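Local coordinates for protein ferredoxin (Trichomonas vaginalis, PDB 1L5P) that carries electrons on a single [2Fe-2S] cluster, linking pyruvate:ferredoxin oxidoreductase to hydrogenase in the hydrogenosome, at residues Lys12-Glu17 with Phe23-Glu28. Numbering follows the deposited sequence.
Sequences KQLKFE and FTVLTE
Val25 projects from helix 22-27 toward edge strand 10-15 of the mixed sheet and divides its two methyls between Leu14 and Phe16. A chi1 of 167° swings CG1 trans to the valine N and places it 3.9 Å from Leu14 CD1, which leaves Val25 CG2 to pack 3.8 Å from Phe16 CB. The phenylalanine thus offers its methylene carbon to the helix and not its ring, which turns away from Val25. Leu14 points at the helix, and its CD1 extends past the valine to Leu26 CD2, 3.8 Å away; these two leucines cross at about a right angle. Leu26 starts out away from the strand, but its branched end swings back to take part. No hydrogen bond joins the segments; the side-chain contacts are between apolar groups, with Lys15 O only loosely beside Val25 CG1. Within the helix, Phe23 O accepts hydrogen bonds from both Thr27 N and Thr27 OG1, which approach from opposite faces of the carbonyl plane, and Thr27 CG2 sits 3.5 Å above the plane of the Phe23 ring, offset toward its rim. Phe23 touches the iron-sulfur cluster, so one short helix reaches from the sheet margin to the cofactor. The helix lies over the mixed sheet of the ferredoxin beta-grasp fold; the axis of residues 23-27 makes 126° with that of strand segment 12-15. Strand 2-7 flanks Leu14 and Phe16 through Ala5 and Ile3, Leu31 adjoins Leu14, and Leu82 of strand 81-82 touches both Phe16 and Val25.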
# COMPACT_ATOMS: atom_id res chain seq x y z
N LYS A 12 -5.98 7.40 9.79
CA LYS A 12 -7.27 6.77 9.53
C LYS A 12 -7.11 5.26 9.58
O LYS A 12 -6.41 4.68 8.75
CB LYS A 12 -7.81 7.16 8.15
CG LYS A 12 -7.85 8.65 7.89
CD LYS A 12 -9.02 9.01 7.00
CE LYS A 12 -9.57 10.38 7.36
NZ LYS A 12 -8.65 11.48 6.95
N GLN A 13 -7.75 4.61 10.54
CA GLN A 13 -7.64 3.17 10.66
C GLN A 13 -8.61 2.49 9.70
O GLN A 13 -9.79 2.84 9.63
CB GLN A 13 -7.92 2.72 12.09
CG GLN A 13 -8.21 1.23 12.22
CD GLN A 13 -7.92 0.70 13.61
OE1 GLN A 13 -7.26 1.37 14.41
NE2 GLN A 13 -8.43 -0.49 13.92
N LEU A 14 -8.10 1.52 8.96
CA LEU A 14 -8.90 0.78 8.00
C LEU A 14 -8.81 -0.71 8.30
O LEU A 14 -7.76 -1.20 8.71
CB LEU A 14 -8.40 1.05 6.57
CG LEU A 14 -7.78 2.42 6.26
CD1 LEU A 14 -7.46 2.53 4.77
CD2 LEU A 14 -8.74 3.52 6.66
N LYS A 15 -9.92 -1.42 8.10
CA LYS A 15 -9.96 -2.86 8.33
C LYS A 15 -9.70 -3.54 7.00
O LYS A 15 -10.08 -3.04 5.95
CB LYS A 15 -11.32 -3.31 8.85
CG LYS A 15 -12.23 -2.19 9.35
CD LYS A 15 -13.37 -2.74 10.19
CE LYS A 15 -12.95 -2.95 11.64
NZ LYS A 15 -11.82 -2.04 12.04
N PHE A 16 -9.02 -4.68 7.04
CA PHE A 16 -8.75 -5.39 5.81
C PHE A 16 -9.10 -6.85 5.98
O PHE A 16 -9.12 -7.37 7.10
CB PHE A 16 -7.27 -5.26 5.40
CG PHE A 16 -6.33 -5.97 6.32
CD1 PHE A 16 -6.28 -7.37 6.36
CD2 PHE A 16 -5.50 -5.26 7.17
CE1 PHE A 16 -5.43 -8.03 7.23
CE2 PHE A 16 -4.63 -5.91 8.05
CZ PHE A 16 -4.60 -7.30 8.08
N GLU A 17 -9.37 -7.50 4.86
CA GLU A 17 -9.71 -8.90 4.84
C GLU A 17 -8.53 -9.65 4.23
O GLU A 17 -7.96 -9.20 3.24
CB GLU A 17 -10.96 -9.11 3.99
CG GLU A 17 -12.20 -9.41 4.79
CD GLU A 17 -12.67 -10.84 4.59
OE1 GLU A 17 -12.98 -11.21 3.43
OE2 GLU A 17 -12.72 -11.60 5.58
N PHE A 23 -3.85 -1.72 -1.99
CA PHE A 23 -4.43 -0.91 -3.06
C PHE A 23 -5.94 -0.98 -2.99
O PHE A 23 -6.63 0.04 -3.02
CB PHE A 23 -3.95 -1.42 -4.43
CG PHE A 23 -4.54 -0.68 -5.60
CD1 PHE A 23 -4.03 0.55 -5.99
CD2 PHE A 23 -5.59 -1.23 -6.33
CE1 PHE A 23 -4.56 1.23 -7.10
CE2 PHE A 23 -6.14 -0.56 -7.43
CZ PHE A 23 -5.62 0.67 -7.82
N THR A 24 -6.46 -2.20 -2.92
CA THR A 24 -7.89 -2.41 -2.84
C THR A 24 -8.44 -1.69 -1.63
O THR A 24 -9.38 -0.91 -1.73
CB THR A 24 -8.21 -3.89 -2.71
OG1 THR A 24 -7.67 -4.58 -3.83
CG2 THR A 24 -9.71 -4.11 -2.64
N VAL A 25 -7.83 -1.95 -0.48
CA VAL A 25 -8.23 -1.34 0.77
C VAL A 25 -8.17 0.18 0.70
O VAL A 25 -9.12 0.86 1.08
CB VAL A 25 -7.31 -1.85 1.90
CG1 VAL A 25 -7.48 -1.00 3.15
CG2 VAL A 25 -7.61 -3.32 2.18
N LEU A 26 -7.05 0.71 0.22
CA LEU A 26 -6.86 2.15 0.12
C LEU A 26 -7.80 2.82 -0.87
O LEU A 26 -8.43 3.83 -0.55
CB LEU A 26 -5.42 2.47 -0.28
CG LEU A 26 -4.35 2.23 0.79
CD1 LEU A 26 -3.02 2.81 0.30
CD2 LEU A 26 -4.78 2.87 2.10
N THR A 27 -7.88 2.28 -2.08
CA THR A 27 -8.73 2.86 -3.10
C THR A 27 -10.22 2.75 -2.79
O THR A 27 -10.97 3.68 -3.08
CB THR A 27 -8.47 2.24 -4.50
OG1 THR A 27 -8.61 0.82 -4.42
CG2 THR A 27 -7.09 2.60 -5.00
N GLU A 28 -10.64 1.64 -2.20
CA GLU A 28 -12.05 1.46 -1.87
C GLU A 28 -12.48 2.31 -0.68
O GLU A 28 -13.65 2.33 -0.31
CB GLU A 28 -12.34 -0.01 -1.59
CG GLU A 28 -12.92 -0.74 -2.78
CD GLU A 28 -12.78 -2.25 -2.67
OE1 GLU A 28 -12.59 -2.91 -3.72
OE2 GLU A 28 -12.87 -2.79 -1.54